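Local coordinates for protein phosphoglycerol transferase GacH (Streptococcus pyogenes MGAS5005, PDB 6DGM) that probably transfers sn-glycerol-1-phosphate to the rhamnose-based group A carbohydrate through its manganese-binding extracellular domain, the part described here, which is related to lipoteichoic acid synthases, at residues A[40-45]-A[199-204]; A[111-116]-A[146-151]; A[134-139]-A[159-164]; A[180-185]-A[205-210]. All coordinates share one frame; numbering follows the deposited sequence.

Interaction 1: residues A[40-45]-A[199-204]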
# COMPACT_ATOMS: atom_id res chain seq x y z
N THR A 40 -11.68 -11.69 2.31
CA THR A 40 -10.70 -11.27 3.31
C THR A 40 -9.52 -10.64 2.58
O THR A 40 -9.05 -11.17 1.57
CB THR A 40 -10.29 -12.45 4.18
OG1 THR A 40 -11.34 -12.69 5.12
CG2 THR A 40 -8.96 -12.20 4.91
N VAL A 41 -9.10 -9.49 3.05
CA VAL A 41 -8.14 -8.65 2.36
C VAL A 41 -7.01 -8.32 3.32
O VAL A 41 -7.25 -7.95 4.47
CB VAL A 41 -8.80 -7.37 1.81
CG1 VAL A 41 -7.74 -6.42 1.34
CG2 VAL A 41 -9.78 -7.74 0.68
N ILE A 42 -5.77 -8.49 2.84
CA ILE A 42 -4.56 -8.23 3.61
C ILE A 42 -3.75 -7.18 2.86
O ILE A 42 -3.33 -7.43 1.72
CB ILE A 42 -3.73 -9.50 3.80
CG1 ILE A 42 -4.53 -10.57 4.56
CG2 ILE A 42 -2.44 -9.16 4.53
CD1 ILE A 42 -3.98 -11.98 4.40
N TYR A 43 -3.55 -6.02 3.46
CA TYR A 43 -2.65 -5.00 2.93
C TYR A 43 -1.31 -5.20 3.63
O TYR A 43 -1.23 -5.07 4.85
CB TYR A 43 -3.17 -3.58 3.17
CG TYR A 43 -4.20 -3.09 2.17
CD1 TYR A 43 -4.90 -3.96 1.36
CD2 TYR A 43 -4.48 -1.73 2.06
CE1 TYR A 43 -5.85 -3.50 0.46
CE2 TYR A 43 -5.42 -1.26 1.17
CZ TYR A 43 -6.10 -2.13 0.37
OH TYR A 43 -7.03 -1.66 -0.53
N LEU A 44 -0.30 -5.57 2.86
CA LEU A 44 0.99 -6.02 3.41
C LEU A 44 2.05 -5.04 2.92
O LEU A 44 2.53 -5.13 1.79
CB LEU A 44 1.28 -7.43 2.91
CG LEU A 44 2.27 -8.30 3.69
CD1 LEU A 44 3.60 -7.58 3.85
CD2 LEU A 44 1.73 -8.68 5.04
N LEU A 45 2.37 -4.06 3.77
CA LEU A 45 3.45 -3.12 3.52
C LEU A 45 4.74 -3.82 3.93
O LEU A 45 4.95 -4.09 5.11
CB LEU A 45 3.21 -1.85 4.32
CG LEU A 45 4.16 -0.66 4.07
CD1 LEU A 45 3.64 0.62 4.72
CD2 LEU A 45 5.60 -0.97 4.55
N GLN A 199 -12.31 -10.61 6.89
CA GLN A 199 -11.41 -9.81 7.69
C GLN A 199 -10.59 -8.86 6.82
O GLN A 199 -10.31 -9.13 5.65
CB GLN A 199 -10.45 -10.72 8.48
CG GLN A 199 -11.14 -11.65 9.45
CD GLN A 199 -10.19 -12.72 9.95
OE1 GLN A 199 -9.72 -13.54 9.17
NE2 GLN A 199 -9.89 -12.69 11.23
N PHE A 200 -10.22 -7.73 7.42
CA PHE A 200 -9.29 -6.79 6.80
C PHE A 200 -8.07 -6.66 7.70
O PHE A 200 -8.19 -6.29 8.88
CB PHE A 200 -9.90 -5.42 6.56
CG PHE A 200 -8.90 -4.44 6.00
CD1 PHE A 200 -8.58 -4.51 4.66
CD2 PHE A 200 -8.25 -3.55 6.81
CE1 PHE A 200 -7.64 -3.66 4.13
CE2 PHE A 200 -7.29 -2.70 6.28
CZ PHE A 200 -7.00 -2.77 4.94
N PHE A 201 -6.90 -6.94 7.14
CA PHE A 201 -5.63 -6.81 7.84
C PHE A 201 -4.83 -5.68 7.24
O PHE A 201 -4.69 -5.60 6.02
CB PHE A 201 -4.79 -8.08 7.66
CG PHE A 201 -5.29 -9.29 8.41
CD1 PHE A 201 -6.32 -10.07 7.91
CD2 PHE A 201 -4.69 -9.67 9.60
CE1 PHE A 201 -6.76 -11.20 8.59
CE2 PHE A 201 -5.10 -10.79 10.27
CZ PHE A 201 -6.15 -11.57 9.77
N SER A 202 -4.30 -4.81 8.09
CA SER A 202 -3.33 -3.80 7.69
C SER A 202 -2.02 -4.13 8.38
O SER A 202 -1.92 -4.00 9.61
CB SER A 202 -3.77 -2.39 8.06
OG SER A 202 -2.79 -1.45 7.60
N VAL A 203 -1.03 -4.55 7.62
CA VAL A 203 0.22 -5.08 8.16
C VAL A 203 1.37 -4.21 7.70
O VAL A 203 1.46 -3.83 6.53
CB VAL A 203 0.41 -6.53 7.69
CG1 VAL A 203 1.68 -7.11 8.26
CG2 VAL A 203 -0.79 -7.40 8.07
N ILE A 204 2.28 -3.91 8.63
CA ILE A 204 3.47 -3.12 8.35
C ILE A 204 4.67 -3.89 8.92
O ILE A 204 4.82 -3.99 10.14
CB ILE A 204 3.39 -1.73 8.97
CG1 ILE A 204 2.14 -0.96 8.53
CG2 ILE A 204 4.63 -0.90 8.61
CD1 ILE A 204 0.96 -1.11 9.51
O HOH W 1 -10.94 -14.63 6.95
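Strands 40-45 and 200-204 run parallel, 9° apart with axes 4.8 Å from each other, and the odd residues V41, Y43 and L45 exchange backbone hydrogen bonds with Q199, F201 and V203; V41 N to Q199 O is 2.9 Å and V203 N to Y43 O 2.8 Å. At the start of the ladder T40 adds a side-chain bond. Its OG1, set beside its own backbone N (chi1 -77°), accepts from Q199 N at 2.9 Å and also shares a water with Q199 OE1, which has a further donor in N194 N.

These are neighbouring strands at the middle of the mixed sheet of an alkaline phosphatase/sulfatase-type fold, with strand 263-269 on the other flank of 40-45. On the face bearing V41, Y43 and L45, F200 directs the edge of its ring at Y43 in a T-shaped stack, centroids 5.1 Å apart and planes at 72°. F200 CE1 stands 3.9 Å above the centre of the Y43 ring, and it also lies 3.9 Å from V41 CG1. Helix 89-98 packs on this side, touching Y43, L45, F200 and I204. The reverse face is aliphatic and aromatic: I42 CG1 lies beside F201 CD1, the two side chains pointing the same way, while L44 CD2 reaches V203 CG1 at 3.6 Å. Helix 182-192 packs there through I189 against I42, L44 and V203.

Interaction 2: residues A[111-116]-A[146-151]. With 1GP (sn-glycerol-1-phosphate), chain D.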
# COMPACT_ATOMS: atom_id res chain seq x y z
N VAL A 111 3.85 14.36 7.57
CA VAL A 111 3.30 13.05 7.91
C VAL A 111 1.78 13.14 7.92
O VAL A 111 1.19 13.86 8.73
CB VAL A 111 3.84 12.53 9.26
CG1 VAL A 111 3.13 11.24 9.64
CG2 VAL A 111 5.34 12.33 9.17
N LEU A 112 1.14 12.38 7.01
CA LEU A 112 -0.30 12.44 6.85
C LEU A 112 -1.04 12.01 8.11
O LEU A 112 -2.05 12.62 8.48
CB LEU A 112 -0.71 11.57 5.66
CG LEU A 112 -0.18 12.15 4.34
CD1 LEU A 112 -0.17 11.13 3.23
CD2 LEU A 112 -1.00 13.36 3.93
N TYR A 113 -0.55 10.98 8.80
CA TYR A 113 -1.23 10.50 9.99
C TYR A 113 -1.24 11.53 11.12
O TYR A 113 -2.10 11.46 12.00
CB TYR A 113 -0.55 9.22 10.51
CG TYR A 113 -0.98 7.91 9.87
CD1 TYR A 113 -2.09 7.82 9.06
CD2 TYR A 113 -0.26 6.74 10.13
CE1 TYR A 113 -2.49 6.63 8.51
CE2 TYR A 113 -0.66 5.53 9.59
CZ TYR A 113 -1.78 5.48 8.77
OH TYR A 113 -2.22 4.30 8.21
N SER A 114 -0.29 12.46 11.12
CA SER A 114 -0.22 13.49 12.15
C SER A 114 -0.89 14.79 11.74
O SER A 114 -1.45 15.48 12.59
CB SER A 114 1.23 13.83 12.48
OG SER A 114 1.91 12.71 13.03
N GLU A 115 -0.85 15.14 10.45
CA GLU A 115 -1.27 16.46 9.99
C GLU A 115 -2.58 16.48 9.21
O GLU A 115 -3.18 17.55 9.09
CB GLU A 115 -0.20 17.06 9.08
CG GLU A 115 1.13 17.24 9.79
CD GLU A 115 2.23 17.70 8.88
OE1 GLU A 115 2.04 18.70 8.17
OE2 GLU A 115 3.31 17.06 8.88
N VAL A 116 -2.98 15.35 8.64
CA VAL A 116 -4.20 15.30 7.82
C VAL A 116 -5.25 14.37 8.44
O VAL A 116 -6.40 14.78 8.64
CB VAL A 116 -3.89 14.90 6.36
CG1 VAL A 116 -5.20 14.68 5.57
CG2 VAL A 116 -3.06 15.95 5.67
N PHE A 146 4.44 7.00 14.58
CA PHE A 146 3.68 7.62 13.49
C PHE A 146 2.19 7.71 13.78
O PHE A 146 1.36 7.73 12.86
CB PHE A 146 3.99 6.97 12.15
CG PHE A 146 5.37 7.24 11.71
CD1 PHE A 146 5.72 8.49 11.22
CD2 PHE A 146 6.38 6.29 11.90
CE1 PHE A 146 7.04 8.77 10.86
CE2 PHE A 146 7.69 6.57 11.54
CZ PHE A 146 8.02 7.81 11.02
N ASN A 147 1.84 7.81 15.05
CA ASN A 147 0.45 7.99 15.48
C ASN A 147 -0.45 6.82 15.09
O ASN A 147 -1.66 6.97 15.02
CB ASN A 147 -0.13 9.30 14.90
CG ASN A 147 -1.22 9.90 15.75
OD1 ASN A 147 -1.23 9.74 16.97
ND2 ASN A 147 -2.14 10.65 15.11
N ARG A 148 0.11 5.63 14.85
CA ARG A 148 -0.72 4.55 14.32
C ARG A 148 -1.82 4.11 15.29
O ARG A 148 -2.93 3.77 14.86
CB ARG A 148 0.13 3.35 13.91
CG ARG A 148 0.96 3.59 12.66
CD ARG A 148 1.46 2.29 12.12
NE ARG A 148 2.31 2.45 10.95
CZ ARG A 148 3.64 2.55 10.96
NH1 ARG A 148 4.34 2.52 12.10
NH2 ARG A 148 4.27 2.70 9.81
N LYS A 149 -1.54 4.09 16.59
CA LYS A 149 -2.53 3.59 17.53
C LYS A 149 -3.78 4.46 17.49
O LYS A 149 -4.91 3.96 17.51
CB LYS A 149 -1.95 3.57 18.94
CG LYS A 149 -2.84 2.92 19.98
CD LYS A 149 -2.26 3.11 21.37
CE LYS A 149 -3.14 2.54 22.46
NZ LYS A 149 -3.11 1.07 22.47
N THR A 150 -3.59 5.78 17.44
CA THR A 150 -4.71 6.70 17.34
C THR A 150 -5.47 6.50 16.04
O THR A 150 -6.70 6.49 16.02
CB THR A 150 -4.16 8.12 17.41
OG1 THR A 150 -3.55 8.31 18.68
CG2 THR A 150 -5.27 9.12 17.21
N VAL A 151 -4.74 6.31 14.94
CA VAL A 151 -5.38 6.13 13.64
C VAL A 151 -6.23 4.87 13.64
O VAL A 151 -7.42 4.90 13.29
CB VAL A 151 -4.32 6.08 12.53
CG1 VAL A 151 -4.94 5.67 11.20
CG2 VAL A 151 -3.62 7.41 12.40
C3 1GP D . 8.51 2.08 12.32
O3 1GP D . 7.08 2.03 10.34
C2 1GP D . 8.09 2.78 11.04
O2 1GP D . 7.48 2.09 13.31
C1 1GP D . 9.29 2.99 10.13
O1P 1GP D . 8.97 3.91 9.08
O2P 1GP D . 10.67 3.46 7.08
O3P 1GP D . 9.57 5.80 7.60
O4P 1GP D . 11.34 4.81 9.14
P 1GP D . 10.17 4.49 8.16
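V151 sits over one face of the Y113 ring, the two side chains crossing at about a right angle. Its CG2 lies 3.9 Å from the ring centroid and 21° off the normal, a CH-pi contact displaced toward the rim on the CG-CD1 side, while CG1 reaches CE1. At the ring's edge, near its plane, F146 O approaches CD2 to 3.3 Å. R148 passes obliquely, CG near Y113 CE2, and its guanidinium plane is turned 86° from the ring. One main-chain acceptor is also engaged: N147 ND2 donates to Y113 O at 3.2 Å, with the oxygen in the amide plane but the donor above the carbonyl plane. V111 CG1 meets the edge of the F146 ring at CD1.

R148 is extended from CG to NE, with chi4 of 93° then setting CZ, and at the ligand NH2 donates to 1GP O3 at 2.9 Å; the bonds from NH1 to O2 and O3 are weak. E93 links the two segments from helix 89-98, taking R148 NE in a salt bridge and Y113 OH in a hydrogen bond, so E93 fixes NE while NH2 faces the ligand. The arrangement belongs to the wall of the sn-glycerol-1-phosphate pocket, where F146 and R148 border the glycerol.

Interaction 3: residues A[134-139]-A[159-164]. With 1GP (sn-glycerol-1-phosphate), chain D.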
# COMPACT_ATOMS: atom_id res chain seq x y z
N ASN A 134 -13.50 -7.47 12.94
CA ASN A 134 -12.72 -8.17 11.93
C ASN A 134 -11.67 -7.29 11.28
O ASN A 134 -11.15 -7.63 10.21
CB ASN A 134 -13.65 -8.78 10.88
CG ASN A 134 -14.46 -9.93 11.44
OD1 ASN A 134 -13.99 -10.68 12.29
ND2 ASN A 134 -15.69 -10.05 10.97
N ARG A 135 -11.37 -6.14 11.89
CA ARG A 135 -10.34 -5.23 11.40
C ARG A 135 -9.12 -5.39 12.29
O ARG A 135 -9.20 -5.15 13.49
CB ARG A 135 -10.80 -3.78 11.47
CG ARG A 135 -12.02 -3.45 10.63
CD ARG A 135 -12.51 -2.02 10.94
NE ARG A 135 -13.85 -1.85 10.40
CZ ARG A 135 -14.71 -0.93 10.80
NH1 ARG A 135 -14.36 -0.08 11.76
NH2 ARG A 135 -15.93 -0.88 10.26
N ILE A 136 -7.99 -5.77 11.70
CA ILE A 136 -6.79 -6.12 12.46
C ILE A 136 -5.60 -5.39 11.88
O ILE A 136 -5.35 -5.48 10.68
CB ILE A 136 -6.54 -7.64 12.44
CG1 ILE A 136 -7.73 -8.39 13.05
CG2 ILE A 136 -5.19 -7.97 13.13
CD1 ILE A 136 -7.67 -9.92 12.87
N ALA A 137 -4.85 -4.66 12.73
CA ALA A 137 -3.58 -4.06 12.35
C ALA A 137 -2.43 -4.78 13.04
O ALA A 137 -2.59 -5.33 14.12
CB ALA A 137 -3.54 -2.56 12.74
N MET A 138 -1.26 -4.78 12.39
CA MET A 138 -0.09 -5.47 12.91
C MET A 138 1.17 -4.73 12.52
O MET A 138 1.37 -4.43 11.34
CB MET A 138 -0.01 -6.88 12.30
CG MET A 138 -1.24 -7.70 12.56
SD MET A 138 -1.21 -9.32 11.72
CE MET A 138 0.30 -9.93 12.24
N HIS A 139 2.05 -4.48 13.50
CA HIS A 139 3.34 -3.84 13.24
C HIS A 139 4.32 -4.14 14.36
O HIS A 139 4.05 -3.79 15.52
CB HIS A 139 3.17 -2.33 13.13
CG HIS A 139 4.46 -1.59 12.94
ND1 HIS A 139 5.32 -1.85 11.90
CD2 HIS A 139 5.01 -0.56 13.63
CE1 HIS A 139 6.35 -1.02 11.95
NE2 HIS A 139 6.19 -0.24 13.00
N LYS A 159 -8.09 -5.03 16.87
CA LYS A 159 -6.79 -5.48 17.32
C LYS A 159 -5.71 -4.68 16.61
O LYS A 159 -5.84 -4.32 15.44
CB LYS A 159 -6.55 -6.96 17.01
CG LYS A 159 -7.37 -7.90 17.87
CD LYS A 159 -6.91 -9.34 17.69
CE LYS A 159 -7.70 -10.29 18.58
NZ LYS A 159 -7.22 -11.68 18.41
N PHE A 160 -4.63 -4.42 17.33
CA PHE A 160 -3.42 -3.81 16.76
C PHE A 160 -2.26 -4.53 17.44
O PHE A 160 -1.84 -4.15 18.55
CB PHE A 160 -3.40 -2.30 16.97
CG PHE A 160 -2.23 -1.59 16.34
CD1 PHE A 160 -1.27 -2.26 15.61
CD2 PHE A 160 -2.12 -0.23 16.49
CE1 PHE A 160 -0.19 -1.58 15.05
CE2 PHE A 160 -1.03 0.47 15.95
CZ PHE A 160 -0.07 -0.21 15.21
N LEU A 161 -1.76 -5.58 16.80
CA LEU A 161 -0.60 -6.29 17.32
C LEU A 161 0.61 -5.40 17.17
O LEU A 161 0.87 -4.88 16.08
CB LEU A 161 -0.36 -7.60 16.56
CG LEU A 161 -1.25 -8.78 16.93
CD1 LEU A 161 -2.69 -8.56 16.48
CD2 LEU A 161 -0.67 -10.06 16.32
N ALA A 162 1.35 -5.24 18.26
CA ALA A 162 2.54 -4.41 18.26
C ALA A 162 3.52 -4.96 19.29
O ALA A 162 3.13 -5.68 20.22
CB ALA A 162 2.20 -2.95 18.59
N LEU A 163 4.80 -4.60 19.14
CA LEU A 163 5.77 -5.02 20.15
C LEU A 163 5.53 -4.30 21.47
O LEU A 163 5.85 -4.83 22.54
CB LEU A 163 7.20 -4.76 19.69
CG LEU A 163 7.79 -5.75 18.69
CD1 LEU A 163 9.29 -5.47 18.53
CD2 LEU A 163 7.56 -7.19 19.08
N SER A 164 5.00 -3.08 21.43
CA SER A 164 4.66 -2.36 22.64
C SER A 164 3.55 -1.37 22.33
O SER A 164 3.30 -1.01 21.17
CB SER A 164 5.87 -1.61 23.23
OG SER A 164 6.34 -0.57 22.38
C3 1GP D . 8.51 2.08 12.32
O3 1GP D . 7.08 2.03 10.34
C2 1GP D . 8.09 2.78 11.04
O2 1GP D . 7.48 2.09 13.31
C1 1GP D . 9.29 2.99 10.13
O1P 1GP D . 8.97 3.91 9.08
O2P 1GP D . 10.67 3.46 7.08
O3P 1GP D . 9.57 5.80 7.60
O4P 1GP D . 11.34 4.81 9.14
P 1GP D . 10.17 4.49 8.16
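F160 and H139 both hold CG anti to their backbone N (chi1 -176° and 177°) on the same face of the sheet, and chi2 of F160 then turns its ring beside A137 and H139. The strands are parallel, nearly aligned, with axes 4.4 Å from each other, and form the two strands of a beta-alpha-beta crossover whose helix is 148-154; strand 159-162 is the outermost strand on this side of the central sheet.

Three backbone bonds establish the pairing: A137 N to K159 O, L161 N to A137 O and H139 N to L161 O. The first is almost straight at the hydrogen, 179°, whereas the second is clearly bent. CA-H...O contacts flank them, such as F160 CA to A137 O at 3.2 Å.

On the face of A137, F160 CD1 packs 3.7 Å from A137 CB, and H139 CB meets the rim of the ring near its plane, 3.9 Å from CE1. The crossover helix completes this layer, with Y152 making an edge-to-face ring pair with F160 and R148 also touching both F160 and H139. On the reverse face M138 and L161 lie side by side, pointing the same way, with CG of the methionine 4.1 Å from CB of the leucine; I136 CG2 reaches L161 CD1. Helix 182-192 packs on this side against M138 and L161.

The H139 ring is held through both nitrogens. Its ND1 bonds to I204 O on the neighbouring strand, and NE2 and 1GP O2 are hydrogen-bonded, 2.7 Å apart, with O2 near the ring plane.

Interaction 4: residues A[180-185]-A[205-210]. With 1GP (sn-glycerol-1-phosphate), chain D.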
# COMPACT_ATOMS: atom_id res chain seq x y z
N THR A 180 12.36 -7.86 13.97
CA THR A 180 11.40 -8.96 13.94
C THR A 180 11.28 -9.52 12.53
O THR A 180 11.09 -8.78 11.56
CB THR A 180 10.03 -8.47 14.38
OG1 THR A 180 10.05 -7.99 15.72
CG2 THR A 180 9.01 -9.60 14.31
N SER A 181 11.36 -10.84 12.42
CA SER A 181 11.34 -11.45 11.09
C SER A 181 9.97 -11.32 10.41
O SER A 181 8.91 -11.28 11.04
CB SER A 181 11.66 -12.94 11.18
OG SER A 181 10.66 -13.66 11.89
N ASP A 182 10.02 -11.30 9.08
CA ASP A 182 8.79 -11.40 8.30
C ASP A 182 8.09 -12.74 8.54
O ASP A 182 6.86 -12.80 8.54
CB ASP A 182 9.07 -11.22 6.81
CG ASP A 182 9.41 -9.78 6.44
OD1 ASP A 182 9.27 -8.87 7.28
OD2 ASP A 182 9.82 -9.57 5.28
N LYS A 183 8.85 -13.81 8.78
CA LYS A 183 8.22 -15.09 9.13
C LYS A 183 7.31 -14.93 10.34
O LYS A 183 6.18 -15.44 10.35
CB LYS A 183 9.29 -16.15 9.39
CG LYS A 183 8.75 -17.51 9.82
CD LYS A 183 9.92 -18.48 10.00
CE LYS A 183 9.43 -19.86 10.37
NZ LYS A 183 10.59 -20.81 10.44
N THR A 184 7.79 -14.23 11.38
CA THR A 184 6.96 -13.99 12.55
C THR A 184 5.67 -13.27 12.15
O THR A 184 4.57 -13.66 12.57
CB THR A 184 7.71 -13.15 13.58
OG1 THR A 184 8.82 -13.91 14.09
CG2 THR A 184 6.81 -12.77 14.73
N VAL A 185 5.80 -12.21 11.35
CA VAL A 185 4.62 -11.45 10.94
C VAL A 185 3.64 -12.35 10.18
O VAL A 185 2.44 -12.42 10.49
CB VAL A 185 5.03 -10.22 10.12
CG1 VAL A 185 3.81 -9.53 9.56
CG2 VAL A 185 5.84 -9.26 11.00
N THR A 205 5.51 -4.41 8.04
CA THR A 205 6.61 -5.23 8.52
C THR A 205 7.73 -4.36 9.09
O THR A 205 7.70 -3.12 9.00
CB THR A 205 7.17 -6.16 7.44
OG1 THR A 205 7.86 -5.38 6.45
CG2 THR A 205 6.06 -6.98 6.80
N MET A 206 8.74 -5.03 9.66
CA MET A 206 9.92 -4.34 10.16
C MET A 206 11.24 -4.99 9.77
O MET A 206 12.28 -4.33 9.89
CB MET A 206 9.88 -4.23 11.69
CG MET A 206 9.21 -3.00 12.22
SD MET A 206 10.08 -1.49 11.72
CE MET A 206 11.17 -1.18 13.09
N GLN A 207 11.25 -6.25 9.33
CA GLN A 207 12.51 -6.98 9.17
C GLN A 207 13.55 -6.18 8.38
O GLN A 207 14.72 -6.12 8.79
CB GLN A 207 12.27 -8.31 8.48
CG GLN A 207 13.53 -9.14 8.33
CD GLN A 207 13.29 -10.34 7.47
OE1 GLN A 207 12.62 -11.28 7.89
NE2 GLN A 207 13.78 -10.30 6.23
N ASN A 208 13.17 -5.61 7.23
CA ASN A 208 14.12 -5.03 6.30
C ASN A 208 14.29 -3.52 6.49
O ASN A 208 14.85 -2.84 5.62
CB ASN A 208 13.75 -5.41 4.88
CG ASN A 208 13.81 -6.91 4.70
OD1 ASN A 208 14.58 -7.56 5.38
ND2 ASN A 208 12.94 -7.47 3.86
N HIS A 209 13.90 -3.01 7.66
CA HIS A 209 14.19 -1.65 8.03
C HIS A 209 15.66 -1.47 8.35
O HIS A 209 16.29 -2.34 8.95
CB HIS A 209 13.37 -1.29 9.28
CG HIS A 209 13.24 0.18 9.53
ND1 HIS A 209 14.26 0.94 10.03
CD2 HIS A 209 12.19 1.02 9.35
CE1 HIS A 209 13.86 2.20 10.15
NE2 HIS A 209 12.61 2.27 9.74
N ILE A 210 16.21 -0.32 7.98
CA ILE A 210 17.55 0.09 8.37
C ILE A 210 17.69 -0.00 9.89
O ILE A 210 16.75 0.31 10.61
CB ILE A 210 17.84 1.50 7.83
CG1 ILE A 210 19.31 1.87 7.98
CG2 ILE A 210 16.93 2.53 8.53
CD1 ILE A 210 19.63 3.22 7.36
C3 1GP D . 8.51 2.08 12.32
O3 1GP D . 7.08 2.03 10.34
C2 1GP D . 8.09 2.78 11.04
O2 1GP D . 7.48 2.09 13.31
C1 1GP D . 9.29 2.99 10.13
O1P 1GP D . 8.97 3.91 9.08
O2P 1GP D . 10.67 3.46 7.08
O3P 1GP D . 9.57 5.80 7.60
O4P 1GP D . 11.34 4.81 9.14
P 1GP D . 10.17 4.49 8.16
O HOH W 2 8.94 -7.99 9.78
O HOH W 3 10.32 -6.49 6.13
O HOH W 4 11.64 -13.93 7.87
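D182 OD1 takes hydrogen bonds from two waters, at 2.7 Å and 2.8 Å, and through them reaches the loop 205-210. The nearer water also donates to T180 O and accepts from M206 N; the other accepts from N208 N and is bonded to T205 OG1, which also bonds to N of E47, a manganese ligand. OD1 itself touches carbon, with Q207 CB at 3.3 Å and T205 CB close by.

Q207, with CG anti to its backbone N (chi1 -178°) and the chain extended beyond, crosses D182 at about a right angle, its amide stacked on the carboxylate with planes 17° apart. Q207 OE1 accepts from D182 N at 2.9 Å. The bond is nearly straight at the hydrogen, 172°, though the donor comes from above the amide carbonyl plane. A third water bridges OE1 to K183 N, so the glutamine oxygen serves one N-H of the first turn of helix 182-192 directly and a second through water. At the amide nitrogen, Q207 NE2 donates to N208 OD1.

H209, ending the type I turn from M206, donates through ND1 to an in-plane lone pair of I210 O; this fixes the turn of the ring, whose NE2 bonds 1GP O4P in the ring plane at 2.9 Å. D182 is a buried carboxylate, OD1 satisfied by two ordered waters and OD2 by T245 of helix 229-257, consistent with its being charged.

Overall arrangement
From the N terminus, strand 40-45 opens interaction 1, which closes only at 199-204, 154 residues on. Interactions 2 and 3 both nest inside that loop, and they cross each other, since 134-139 falls between 111-116 and 146-151, and 159-164 follows. Interaction 4 begins after 3 has closed; its helix segment lies inside the loop of interaction 1 and 205-210 just beyond it, so those two cross. Strand 200-204 joins interactions 1 and 3 in one sheet, with 40-45 on one flank and 135-139 on the other. Interactions 2, 3 and 4 meet at sn-glycerol-1-phosphate, bringing arginine and two histidines to it from a helix start, a strand and a loop.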